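Long-range contact in peroxiredoxin PRX1, mitochondrial (Saccharomyces cerevisiae, PDB 5YKJ), which probably reduces hydrogen peroxide and organic hydroperoxides in mitochondria as a 1-Cys thiol peroxidase, resolved by the glutathione and thioredoxin systems: residues I66-I80 with V92-A105. Residues are numbered along the deposited sequence; the frame is centred on the assembly and turned at random.
Sequences IGLSVEDVESHEKWI and VGFPIIGDTFRNVA
H76 NE2 spends its proton on two backbone carbonyls where two parallel strands part: the stronger bond goes to I97 O at 2.8 Å, a weak one to S69 O. I97 O lies close to the plane of the imidazole, yet the nitrogen stands above the carbonyl plane and the N-H angle is a bent 136°. Since S69 O and I97 O are both acceptors only 3.2 Å apart, the shared proton probably eases their repulsion. S69 O also takes a weak bond from D99 N. With D39 holding ND1, the ring is fixed at both nitrogens, and I96 CG2 sits over one face in a CH-pi contact, 3.9 Å from the ring centroid. A leucine in place of H76 would probably leave I97 O and S69 O without their common donor and take away D39's imidazole partner.

Further back the strands are properly paired. G67 N gives a nearly straight bond to P95 O, in the carbonyl plane, and G67 O accepts from I97 N. On the helix side I96 sends CG1 away from its carbonyl carbon (chi1 -53°), which brings CD1 tip to tip with I80, 3.7 Å from I80 CG1. The other face carries L68 and I97; here I97 CD1 also meets I66 CD1 at 3.8 Å. D99 turns its carboxylate to the start of the next helix, OD1 taking V104 N and OD2 taking A105 N.

Together these form a beta-alpha-beta crossover of the thioredoxin fold: strand 96-98 edges the central sheet beside 63-69, helix 73-87 covers the I96 face, and strand 30-36 flanks 63-69 on its other side.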
loop_
_atom_site.group_PDB
_atom_site.type_symbol
_atom_site.label_atom_id
_atom_site.label_comp_id
_atom_site.label_asym_id
_atom_site.label_seq_id
_atom_site.Cartn_x
_atom_site.Cartn_y
_atom_site.Cartn_z
ATOM N N ILE A 66 1.998 -1.770 7.041
ATOM C CA ILE A 66 3.372 -1.819 7.500
ATOM C C ILE A 66 4.146 -0.596 6.993
ATOM O O ILE A 66 4.140 -0.303 5.873
ATOM C CB ILE A 66 4.071 -3.139 7.186
ATOM C CG1 ILE A 66 5.418 -3.174 7.834
ATOM C CG2 ILE A 66 4.146 -3.375 5.700
ATOM C CD1 ILE A 66 5.920 -4.578 8.044
ATOM N N GLY A 67 4.767 0.057 7.921
ATOM C CA GLY A 67 5.476 1.225 7.627
ATOM C C GLY A 67 7.030 1.037 7.513
ATOM O O GLY A 67 7.511 0.095 8.076
ATOM N N LEU A 68 7.849 1.752 6.711
ATOM C CA LEU A 68 9.240 1.637 6.675
ATOM C C LEU A 68 9.703 3.062 6.802
ATOM O O LEU A 68 9.270 3.933 6.199
ATOM C CB LEU A 68 9.676 1.057 5.316
ATOM C CG LEU A 68 11.160 0.939 5.029
ATOM C CD1 LEU A 68 11.373 0.007 3.873
ATOM C CD2 LEU A 68 11.717 2.291 4.634
ATOM N N SER A 69 10.739 3.205 7.625
ATOM C CA SER A 69 11.411 4.464 7.841
ATOM C C SER A 69 12.904 4.174 8.093
ATOM O O SER A 69 13.198 3.248 8.768
ATOM C CB SER A 69 10.826 5.255 8.975
ATOM O OG SER A 69 11.487 6.443 9.073
ATOM N N VAL A 70 13.806 5.006 7.557
ATOM C CA VAL A 70 15.193 4.803 7.735
ATOM C C VAL A 70 15.822 5.290 8.990
ATOM O O VAL A 70 16.567 6.176 8.978
ATOM C CB VAL A 70 15.927 5.350 6.495
ATOM C CG1 VAL A 70 17.394 4.988 6.515
ATOM C CG2 VAL A 70 15.257 4.862 5.251
ATOM N N GLU A 71 15.467 4.618 10.056
ATOM C CA GLU A 71 15.979 4.835 11.387
ATOM C C GLU A 71 15.854 3.523 12.162
ATOM O O GLU A 71 15.285 2.626 11.715
ATOM C CB GLU A 71 15.236 5.960 12.149
ATOM C CG GLU A 71 15.076 7.229 11.390
ATOM C CD GLU A 71 15.226 8.494 12.219
ATOM O OE1 GLU A 71 14.941 9.578 11.754
ATOM O OE2 GLU A 71 15.593 8.379 13.379
ATOM N N ASP A 72 16.450 3.481 13.334
ATOM C CA ASP A 72 16.380 2.305 14.172
ATOM C C ASP A 72 15.041 2.149 14.896
ATOM O O ASP A 72 14.286 3.033 14.938
ATOM C CB ASP A 72 17.603 2.193 15.104
ATOM C CG ASP A 72 17.695 3.303 16.125
ATOM O OD1 ASP A 72 16.742 3.862 16.556
ATOM O OD2 ASP A 72 18.820 3.593 16.478
ATOM N N VAL A 73 14.777 0.978 15.427
ATOM C CA VAL A 73 13.548 0.691 16.107
ATOM C C VAL A 73 13.373 1.573 17.331
ATOM O O VAL A 73 12.319 1.995 17.610
ATOM C CB VAL A 73 13.470 -0.787 16.473
ATOM C CG1 VAL A 73 12.267 -1.055 17.322
ATOM C CG2 VAL A 73 13.328 -1.622 15.210
ATOM N N GLU A 74 14.453 1.831 18.021
ATOM C CA GLU A 74 14.346 2.669 19.186
ATOM C C GLU A 74 13.807 4.032 18.806
ATOM O O GLU A 74 12.970 4.563 19.470
ATOM C CB GLU A 74 15.693 2.803 19.873
ATOM C CG GLU A 74 15.782 3.929 20.846
ATOM C CD GLU A 74 16.938 3.823 21.813
ATOM O OE1 GLU A 74 17.848 3.009 21.595
ATOM O OE2 GLU A 74 16.889 4.566 22.811
ATOM N N SER A 75 14.284 4.568 17.712
ATOM C CA SER A 75 13.782 5.837 17.257
ATOM C C SER A 75 12.303 5.722 16.878
ATOM O O SER A 75 11.513 6.520 17.246
ATOM C CB SER A 75 14.643 6.363 16.123
ATOM O OG SER A 75 14.016 7.450 15.525
ATOM N N HIS A 76 11.954 4.653 16.190
ATOM C CA HIS A 76 10.574 4.448 15.784
ATOM C C HIS A 76 9.638 4.346 16.982
ATOM O O HIS A 76 8.556 4.786 16.900
ATOM C CB HIS A 76 10.405 3.188 14.941
ATOM C CG HIS A 76 11.076 3.240 13.621
ATOM N ND1 HIS A 76 11.677 4.361 13.133
ATOM C CD2 HIS A 76 11.230 2.288 12.683
ATOM C CE1 HIS A 76 12.196 4.080 11.952
ATOM N NE2 HIS A 76 11.926 2.840 11.656
ATOM N N GLU A 77 10.098 3.718 18.054
ATOM C CA GLU A 77 9.270 3.615 19.230
ATOM C C GLU A 77 8.910 4.980 19.818
ATOM O O GLU A 77 7.781 5.196 20.144
ATOM C CB GLU A 77 9.948 2.721 20.260
ATOM C CG GLU A 77 9.743 1.246 19.968
ATOM C CD GLU A 77 10.658 0.306 20.731
ATOM O OE1 GLU A 77 11.604 0.733 21.323
ATOM O OE2 GLU A 77 10.449 -0.890 20.629
ATOM N N LYS A 78 9.881 5.874 19.899
ATOM C CA LYS A 78 9.640 7.216 20.369
ATOM C C LYS A 78 8.700 7.972 19.423
ATOM O O LYS A 78 7.854 8.678 19.837
ATOM C CB LYS A 78 10.934 8.021 20.481
ATOM C CG LYS A 78 11.965 7.475 21.433
ATOM C CD LYS A 78 13.315 8.224 21.342
ATOM C CE LYS A 78 13.949 8.316 19.931
ATOM N NZ LYS A 78 15.444 8.109 19.766
ATOM N N TRP A 79 8.903 7.772 18.121
ATOM C CA TRP A 79 8.069 8.406 17.114
ATOM C C TRP A 79 6.619 7.934 17.276
ATOM O O TRP A 79 5.743 8.699 17.224
ATOM C CB TRP A 79 8.614 8.068 15.718
ATOM C CG TRP A 79 8.010 8.825 14.567
ATOM C CD1 TRP A 79 7.505 10.059 14.606
ATOM C CD2 TRP A 79 7.876 8.385 13.229
ATOM N NE1 TRP A 79 7.038 10.420 13.395
ATOM C CE2 TRP A 79 7.240 9.391 12.537
ATOM C CE3 TRP A 79 8.174 7.215 12.576
ATOM C CZ2 TRP A 79 6.940 9.295 11.202
ATOM C CZ3 TRP A 79 7.883 7.121 11.244
ATOM C CH2 TRP A 79 7.269 8.154 10.577
ATOM N N ILE A 80 6.443 6.645 17.512
ATOM C CA ILE A 80 5.083 6.139 17.702
ATOM C C ILE A 80 4.386 6.778 18.908
ATOM O O ILE A 80 3.246 6.921 18.879
ATOM C CB ILE A 80 5.048 4.602 17.745
ATOM C CG1 ILE A 80 5.083 4.050 16.329
ATOM C CG2 ILE A 80 3.836 4.029 18.456
ATOM C CD1 ILE A 80 5.186 2.564 16.381
ATOM N N VAL A 92 -0.758 2.090 17.880
ATOM C CA VAL A 92 -0.492 1.999 16.457
ATOM C C VAL A 92 -0.378 0.494 16.270
ATOM O O VAL A 92 0.563 -0.083 16.647
ATOM C CB VAL A 92 0.816 2.640 16.104
ATOM C CG1 VAL A 92 1.132 2.440 14.616
ATOM C CG2 VAL A 92 0.697 4.122 16.384
ATOM N N GLY A 93 -1.360 -0.066 15.628
ATOM C CA GLY A 93 -1.473 -1.483 15.444
ATOM C C GLY A 93 -0.701 -2.211 14.366
ATOM O O GLY A 93 -0.996 -3.327 14.077
ATOM N N PHE A 94 0.244 -1.542 13.778
ATOM C CA PHE A 94 1.053 -2.114 12.750
ATOM C C PHE A 94 2.491 -1.751 13.045
ATOM O O PHE A 94 2.793 -0.886 13.739
ATOM C CB PHE A 94 0.619 -1.610 11.361
ATOM C CG PHE A 94 0.469 -0.123 11.269
ATOM C CD1 PHE A 94 1.570 0.668 11.142
ATOM C CD2 PHE A 94 -0.760 0.483 11.276
ATOM C CE1 PHE A 94 1.451 2.027 11.070
ATOM C CE2 PHE A 94 -0.877 1.840 11.148
ATOM C CZ PHE A 94 0.226 2.615 11.077
ATOM N N PRO A 95 3.358 -2.552 12.445
ATOM C CA PRO A 95 4.770 -2.323 12.624
ATOM C C PRO A 95 5.352 -1.212 11.772
ATOM O O PRO A 95 4.831 -0.901 10.769
ATOM C CB PRO A 95 5.425 -3.614 12.122
ATOM C CG PRO A 95 4.352 -4.508 11.674
ATOM C CD PRO A 95 3.128 -3.708 11.564
ATOM N N ILE A 96 6.450 -0.687 12.256
ATOM C CA ILE A 96 7.261 0.222 11.511
ATOM C C ILE A 96 8.645 -0.457 11.481
ATOM O O ILE A 96 9.166 -0.766 12.482
ATOM C CB ILE A 96 7.381 1.635 12.095
ATOM C CG1 ILE A 96 5.986 2.205 12.360
ATOM C CG2 ILE A 96 8.109 2.529 11.113
ATOM C CD1 ILE A 96 5.979 3.629 12.781
ATOM N N ILE A 97 9.164 -0.682 10.275
ATOM C CA ILE A 97 10.429 -1.328 10.092
ATOM C C ILE A 97 11.621 -0.399 10.378
ATOM O O ILE A 97 11.684 0.653 9.890
ATOM C CB ILE A 97 10.547 -1.832 8.627
ATOM C CG1 ILE A 97 9.462 -2.867 8.295
ATOM C CG2 ILE A 97 11.958 -2.318 8.315
ATOM C CD1 ILE A 97 9.126 -2.945 6.810
ATOM N N GLY A 98 12.550 -0.878 11.190
ATOM C CA GLY A 98 13.734 -0.113 11.470
ATOM C C GLY A 98 14.806 -0.411 10.437
ATOM O O GLY A 98 15.561 -1.296 10.558
ATOM N N ASP A 99 14.817 0.359 9.391
ATOM C CA ASP A 99 15.734 0.193 8.295
ATOM C C ASP A 99 16.906 1.151 8.413
ATOM O O ASP A 99 17.153 1.958 7.601
ATOM C CB ASP A 99 14.962 0.424 6.999
ATOM C CG ASP A 99 15.652 -0.164 5.782
ATOM O OD1 ASP A 99 16.333 -1.106 5.940
ATOM O OD2 ASP A 99 15.440 0.357 4.717
ATOM N N THR A 100 17.654 0.948 9.475
ATOM C CA THR A 100 18.685 1.822 9.884
ATOM C C THR A 100 19.730 2.097 8.797
ATOM O O THR A 100 20.200 3.159 8.691
ATOM C CB THR A 100 19.420 1.147 11.055
ATOM O OG1 THR A 100 18.488 0.683 12.035
ATOM C CG2 THR A 100 20.427 2.038 11.621
ATOM N N PHE A 101 20.057 1.075 8.020
ATOM C CA PHE A 101 21.082 1.143 6.976
ATOM C C PHE A 101 20.560 1.110 5.523
ATOM O O PHE A 101 21.285 0.850 4.631
ATOM C CB PHE A 101 22.215 0.102 7.207
ATOM C CG PHE A 101 22.868 0.198 8.581
ATOM C CD1 PHE A 101 23.819 1.102 8.822
ATOM C CD2 PHE A 101 22.512 -0.612 9.591
ATOM C CE1 PHE A 101 24.440 1.208 10.057
ATOM C CE2 PHE A 101 23.098 -0.511 10.837
ATOM C CZ PHE A 101 24.052 0.412 11.045
ATOM N N ARG A 102 19.278 1.344 5.383
ATOM C CA ARG A 102 18.599 1.417 4.113
ATOM C C ARG A 102 18.573 0.106 3.354
ATOM O O ARG A 102 18.328 0.119 2.200
ATOM C CB ARG A 102 19.226 2.463 3.159
ATOM C CG ARG A 102 19.579 3.790 3.672
ATOM C CD ARG A 102 20.644 4.405 2.766
ATOM N NE ARG A 102 21.144 5.577 3.404
ATOM C CZ ARG A 102 21.333 6.758 2.877
ATOM N NH1 ARG A 102 21.135 7.002 1.613
ATOM N NH2 ARG A 102 21.749 7.681 3.673
ATOM N N ASN A 103 18.807 -0.986 4.040
ATOM C CA ASN A 103 18.842 -2.252 3.356
ATOM C C ASN A 103 17.493 -2.650 2.689
ATOM O O ASN A 103 17.469 -3.141 1.611
ATOM C CB ASN A 103 19.335 -3.384 4.316
ATOM C CG ASN A 103 20.671 -3.080 4.961
ATOM O OD1 ASN A 103 21.566 -2.740 4.339
ATOM N ND2 ASN A 103 20.733 -3.208 6.212
ATOM N N VAL A 104 16.406 -2.467 3.422
ATOM C CA VAL A 104 15.083 -2.791 2.900
ATOM C C VAL A 104 14.650 -1.797 1.797
ATOM O O VAL A 104 14.091 -2.152 0.847
ATOM C CB VAL A 104 13.996 -2.940 3.998
ATOM C CG1 VAL A 104 12.613 -3.281 3.436
ATOM C CG2 VAL A 104 14.429 -3.951 5.028
ATOM N N ALA A 105 14.988 -0.539 2.005
ATOM C CA ALA A 105 14.688 0.472 1.015
ATOM C C ALA A 105 15.384 0.161 -0.303
ATOM O O ALA A 105 14.865 0.344 -1.315
ATOM C CB ALA A 105 15.151 1.832 1.518
HETATM O O HOH W 1 19.499 5.663 9.823
#